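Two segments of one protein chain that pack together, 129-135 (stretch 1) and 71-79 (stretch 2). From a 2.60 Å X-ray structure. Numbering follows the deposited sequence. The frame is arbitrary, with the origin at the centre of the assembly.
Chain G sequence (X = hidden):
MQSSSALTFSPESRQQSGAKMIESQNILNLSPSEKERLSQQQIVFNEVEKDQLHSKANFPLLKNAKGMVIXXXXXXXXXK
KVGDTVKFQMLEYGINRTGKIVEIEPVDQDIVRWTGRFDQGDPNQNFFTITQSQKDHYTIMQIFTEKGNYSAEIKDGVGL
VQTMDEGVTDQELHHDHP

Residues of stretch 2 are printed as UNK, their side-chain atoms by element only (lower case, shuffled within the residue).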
ATOM      1  N   THR G 129       2.377  -4.912  -9.349  1.00 60.39           N
ATOM      2  CA  THR G 129       2.831  -6.095 -10.064  1.00 59.61           C
ATOM      3  C   THR G 129       1.686  -6.637 -10.903  1.00 62.43           C
ATOM      4  O   THR G 129       0.536  -6.661 -10.454  1.00 64.87           O
ATOM      5  CB  THR G 129       3.332  -7.203  -9.120  1.00 57.31           C
ATOM      6  OG1 THR G 129       2.227  -7.750  -8.390  1.00 58.16           O
ATOM      7  CG2 THR G 129       4.370  -6.666  -8.143  1.00 55.47           C
ATOM      8  N   ILE G 130       2.007  -7.072 -12.117  1.00 62.69           N
ATOM      9  CA  ILE G 130       1.051  -7.717 -13.010  1.00 64.95           C
ATOM     10  C   ILE G 130       1.664  -9.048 -13.416  1.00 63.89           C
ATOM     11  O   ILE G 130       2.668  -9.081 -14.138  1.00 63.05           O
ATOM     12  CB  ILE G 130       0.725  -6.864 -14.243  1.00 66.74           C
ATOM     13  CG1 ILE G 130       0.018  -5.572 -13.831  1.00 68.50           C
ATOM     14  CG2 ILE G 130      -0.131  -7.652 -15.223  1.00 68.58           C
ATOM     15  CD1 ILE G 130      -0.124  -4.570 -14.957  1.00 70.01           C
ATOM     16  N   THR G 131       1.063 -10.141 -12.958  1.00 65.28           N
ATOM     17  CA  THR G 131       1.544 -11.486 -13.240  1.00 65.10           C
ATOM     18  C   THR G 131       0.502 -12.185 -14.102  1.00 67.81           C
ATOM     19  O   THR G 131      -0.664 -12.294 -13.706  1.00 69.61           O
ATOM     20  CB  THR G 131       1.795 -12.256 -11.944  1.00 64.18           C
ATOM     21  OG1 THR G 131       2.388 -11.378 -10.979  1.00 61.72           O
ATOM     22  CG2 THR G 131       2.752 -13.397 -12.193  1.00 63.67           C
ATOM     23  N   GLN G 132       0.923 -12.655 -15.273  1.00 68.48           N
ATOM     24  CA  GLN G 132       0.002 -13.069 -16.321  1.00 70.82           C
ATOM     25  C   GLN G 132       0.417 -14.416 -16.889  1.00 71.73           C
ATOM     26  O   GLN G 132       1.583 -14.614 -17.245  1.00 71.09           O
ATOM     27  CB  GLN G 132      -0.040 -12.023 -17.438  1.00 71.38           C
ATOM     28  CG  GLN G 132      -0.957 -12.364 -18.594  1.00 73.98           C
ATOM     29  CD  GLN G 132      -1.245 -11.161 -19.467  1.00 75.01           C
ATOM     30  OE1 GLN G 132      -1.788 -10.157 -19.002  1.00 74.96           O
ATOM     31  NE2 GLN G 132      -0.871 -11.249 -20.737  1.00 76.40           N
ATOM     32  N   SER G 133      -0.539 -15.334 -16.976  1.00 71.84           N
ATOM     33  CA  SER G 133      -0.352 -16.601 -17.666  1.00 73.41           C
ATOM     34  C   SER G 133      -0.873 -16.483 -19.091  1.00 75.20           C
ATOM     35  O   SER G 133      -1.924 -15.879 -19.329  1.00 76.13           O
ATOM     36  CB  SER G 133      -1.074 -17.738 -16.939  1.00 74.99           C
ATOM     37  OG  SER G 133      -1.167 -18.894 -17.754  1.00 77.14           O
ATOM     38  N   GLN G 134      -0.122 -17.038 -20.041  1.00 74.95           N
ATOM     39  CA  GLN G 134      -0.531 -16.994 -21.439  1.00 77.48           C
ATOM     40  C   GLN G 134      -1.437 -18.168 -21.801  1.00 79.89           C
ATOM     41  O   GLN G 134      -2.449 -17.984 -22.482  1.00 82.04           O
ATOM     42  CB  GLN G 134       0.690 -16.950 -22.362  1.00 79.56           C
ATOM     43  CG  GLN G 134       0.311 -16.879 -23.833  1.00 83.91           C
ATOM     44  CD  GLN G 134      -0.064 -15.472 -24.261  1.00 84.20           C
ATOM     45  OE1 GLN G 134       0.222 -14.502 -23.560  1.00 81.28           O
ATOM     46  NE2 GLN G 134      -0.713 -15.356 -25.415  1.00 88.00           N
ATOM     47  N   LYS G 135      -1.071 -19.379 -21.371  1.00 78.81           N
ATOM     48  CA  LYS G 135      -1.847 -20.567 -21.718  1.00 81.18           C
ATOM     49  C   LYS G 135      -3.289 -20.427 -21.247  1.00 80.62           C
ATOM     50  O   LYS G 135      -4.230 -20.526 -22.042  1.00 83.36           O
ATOM     51  CB  LYS G 135      -1.188 -21.809 -21.109  1.00 80.62           C
ATOM     52  CG  LYS G 135      -2.027 -23.080 -21.162  1.00 82.80           C
ATOM     53  CD  LYS G 135      -1.303 -24.240 -20.484  1.00 82.71           C
ATOM     54  CE  LYS G 135      -2.160 -25.497 -20.443  1.00 85.28           C
ATOM     55  NZ  LYS G 135      -2.402 -26.060 -21.798  1.00 88.31           N
ATOM     56  N   UNK G  71     -13.099  -4.867 -17.440  1.00 75.12           N
ATOM     57  CA  UNK G  71     -12.687  -5.514 -18.677  1.00 76.85           C
ATOM     58  C   UNK G  71     -11.193  -5.295 -18.877  1.00 75.61           C
ATOM     59  O   UNK G  71     -10.660  -4.234 -18.539  1.00 73.77           O
ATOM     60  c   UNK G  71     -13.471  -4.970 -19.874  1.00 77.54           C
ATOM     61  c   UNK G  71     -13.169  -5.682 -21.183  1.00 79.55           C
ATOM     62  n   UNK G  71     -15.062  -6.047 -24.495  1.00 90.77           N
ATOM     63  c   UNK G  71     -14.218  -5.383 -22.242  1.00 82.87           C
ATOM     64  c   UNK G  71     -13.960  -6.189 -23.505  1.00 86.39           C
ATOM     65  N   UNK G  72     -10.519  -6.303 -19.426  1.00 77.14           N
ATOM     66  CA  UNK G  72      -9.067  -6.299 -19.499  1.00 76.06           C
ATOM     67  C   UNK G  72      -8.602  -6.887 -20.822  1.00 78.03           C
ATOM     68  O   UNK G  72      -9.158  -7.877 -21.303  1.00 80.34           O
ATOM     69  c   UNK G  72      -6.984  -7.346 -18.435  1.00 74.51           C
ATOM     70  o   UNK G  72      -2.910  -8.086 -18.695  1.00 73.99           O
ATOM     71  c   UNK G  72      -8.467  -7.086 -18.328  1.00 75.08           C
ATOM     72  c   UNK G  72      -6.071  -6.301 -18.417  1.00 72.73           C
ATOM     73  c   UNK G  72      -5.144  -8.889 -18.621  1.00 75.84           C
ATOM     74  c   UNK G  72      -4.257  -7.836 -18.607  1.00 73.98           C
ATOM     75  c   UNK G  72      -6.496  -8.642 -18.533  1.00 76.11           C
ATOM     76  c   UNK G  72      -4.714  -6.539 -18.508  1.00 72.47           C
ATOM     77  N   UNK G  73      -7.582  -6.265 -21.403  1.00 79.49           N
ATOM     78  CA  UNK G  73      -6.959  -6.746 -22.635  1.00 81.24           C
ATOM     79  C   UNK G  73      -5.525  -7.149 -22.326  1.00 80.52           C
ATOM     80  O   UNK G  73      -4.686  -6.272 -22.046  1.00 78.80           O
ATOM     81  c   UNK G  73      -6.997  -5.672 -23.722  1.00 81.61           C
ATOM     82  o   UNK G  73      -7.359  -5.726 -26.075  1.00 87.22           O
ATOM     83  c   UNK G  73      -6.741  -6.230 -25.113  1.00 84.43           C
ATOM     84  o   UNK G  73      -5.929  -7.168 -25.249  1.00 85.40           O
ATOM     85  N   UNK G  74      -5.189  -8.443 -22.359  1.00 79.53           N
ATOM     86  CA  UNK G  74      -3.821  -8.859 -22.010  1.00 78.95           C
ATOM     87  C   UNK G  74      -2.770  -8.434 -23.021  1.00 80.20           C
ATOM     88  O   UNK G  74      -1.576  -8.481 -22.698  1.00 79.73           O
ATOM     89  c   UNK G  74      -6.049  -9.589 -22.703  1.00 82.02           C
ATOM     90  c   UNK G  74      -3.930 -10.388 -21.936  1.00 80.98           C
ATOM     91  c   UNK G  74      -5.068 -10.721 -22.843  1.00 83.31           C
ATOM     92  N   UNK G  75      -3.166  -8.021 -24.224  1.00 83.04           N
ATOM     93  CA  UNK G  75      -2.202  -7.611 -25.236  1.00 85.75           C
ATOM     94  C   UNK G  75      -1.629  -6.224 -24.977  1.00 83.73           C
ATOM     95  O   UNK G  75      -0.575  -5.892 -25.528  1.00 85.43           O
ATOM     96  c   UNK G  75      -4.931 -10.338 -28.465  1.00 99.19           C
ATOM     97  c   UNK G  75      -3.380  -9.031 -26.998  1.00 92.65           C
ATOM     98  n   UNK G  75      -6.009 -10.279 -29.491  1.00103.01           N
ATOM     99  c   UNK G  75      -2.854  -7.655 -26.620  1.00 89.96           C
ATOM    100  c   UNK G  75      -4.358  -8.963 -28.157  1.00 96.45           C
ATOM    101  N   UNK G  76      -2.295  -5.412 -24.152  1.00 81.17           N
ATOM    102  CA  UNK G  76      -1.799  -4.068 -23.870  1.00 79.84           C
ATOM    103  C   UNK G  76      -0.529  -4.128 -23.029  1.00 78.76           C
ATOM    104  O   UNK G  76       0.447  -3.422 -23.305  1.00 79.01           O
ATOM    105  c   UNK G  76      -2.317  -1.932 -22.644  1.00 77.37           C
ATOM    106  c   UNK G  76      -2.896  -3.230 -23.187  1.00 78.55           C
ATOM    107  c   UNK G  76      -4.025  -2.944 -24.165  1.00 79.92           C
ATOM    108  N   UNK G  77      -0.517  -4.973 -21.994  1.00 77.92           N
ATOM    109  CA  UNK G  77       0.657  -5.062 -21.132  1.00 76.97           C
ATOM    110  C   UNK G  77       1.800  -5.781 -21.841  1.00 78.32           C
ATOM    111  O   UNK G  77       2.975  -5.463 -21.618  1.00 78.03           O
ATOM    112  c   UNK G  77       1.502  -5.805 -18.868  1.00 75.01           C
ATOM    113  c   UNK G  77      -0.250  -7.144 -20.049  1.00 77.30           C
ATOM    114  c   UNK G  77       0.291  -5.748 -19.801  1.00 75.86           C
ATOM    115  c   UNK G  77       2.062  -4.448 -18.507  1.00 74.04           C
ATOM    116  N   UNK G  78       1.485  -6.745 -22.710  1.00 79.64           N
ATOM    117  CA  UNK G  78       2.525  -7.491 -23.408  1.00 83.17           C
ATOM    118  C   UNK G  78       3.300  -6.626 -24.391  1.00 85.67           C
ATOM    119  O   UNK G  78       4.426  -6.981 -24.755  1.00 88.33           O
ATOM    120  o   UNK G  78       0.424 -10.711 -25.175  1.00 90.46           O
ATOM    121  c   UNK G  78       1.325  -9.736 -23.199  1.00 84.22           C
ATOM    122  c   UNK G  78       0.487 -10.765 -23.928  1.00 86.92           C
ATOM    123  c   UNK G  78       1.912  -8.690 -24.132  1.00 86.02           C
ATOM    124  o   UNK G  78      -0.115 -11.628 -23.254  1.00 85.76           O
ATOM    125  N   UNK G  79       2.729  -5.507 -24.829  1.00 85.19           N
ATOM    126  CA  UNK G  79       3.424  -4.566 -25.696  1.00 87.43           C
ATOM    127  C   UNK G  79       4.165  -3.487 -24.917  1.00 84.87           C
ATOM    128  O   UNK G  79       4.732  -2.578 -25.533  1.00 86.43           O
ATOM    129  c   UNK G  79       2.435  -3.914 -26.669  1.00 88.89           C
ATOM    130  c   UNK G  79       1.781  -4.847 -27.690  1.00 92.58           C
ATOM    131  c   UNK G  79       0.762  -4.094 -28.531  1.00 94.01           C
ATOM    132  c   UNK G  79       2.836  -5.496 -28.573  1.00 97.10           C
TER

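Position 71 carries four carbons in an unbranched row ending in a nitrogen. The chain is extended, every chi angle near 180°, and does not reach stretch 1: its second carbon lies 12.4 Å from OE1 of Gln 132. A linear chain with a terminal amine is Lys 71.

At position 72 one carbon leads to a ring of six carbons bearing an oxygen, which lies 2.4 Å from OE1 of Gln 132. A phenol identifies Tyr 72. Its OH donates to Gln 132 OE1 in a very short hydrogen bond, and that acceptor sits at the ring edge, near the ring plane.

Position 73 has two carbons, the second carrying two oxygens, and does not touch stretch 1: a short carboxylate, hence Asp 73. Its OD1 instead accepts from the backbone N of position 75, 3.1 Å away at an N-H...acceptor angle of 156°, which makes it the N-cap of the short helix that follows.

At position 74 three carbons close a ring onto the backbone N, and CB lies 3.4 Å from NE2 of Gln 132. The ring identifies Pro 74. That same NE2 gives a weak hydrogen bond to the backbone O of Pro 74, long at 3.5 Å but nearly straight at 174°.

Position 75 again shows four carbons in a row and a final nitrogen. CA-to-CB points away from stretch 1, and this is Lys 75, already met through its backbone N.

Position 76 has one carbon carrying two more; CB, 8.2 Å from OE1 of Gln 132, remains out of reach. The fork is that of Val 76.

Four carbons at position 77 fork at the first, with one arm two carbons long. The end of the longer arm lies 4.2 Å from CD1 of Ile 130, an apolar contact, and the shorter arm is 3.5 Å from OE1 of Gln 132. This is Ile 77.

Position 78 holds three carbons, the third carrying two oxygens. One oxygen comes to 2.7 Å from NE2 of Gln 132, but the angle is too poor for a hydrogen bond. This is Glu 78.

Four carbons forked at the second mark position 79 as Leu 79, its CG 9.8 Å from NE2 of Gln 132.

The contact, 259 Å² summed over both sides, centres on Gln 132, which has the largest covered area at 81 Å². Its amide reaches from the strand to the hydroxyl of Tyr 72 and the carbonyl of Pro 74, while Ile 130, two residues earlier and likewise directed toward stretch 2, adds the apolar contact with Ile 77. The intervening Thr 131 makes no contact, as expected from strand alternation.

Stretch 2 71-79: KYDPKVIEL
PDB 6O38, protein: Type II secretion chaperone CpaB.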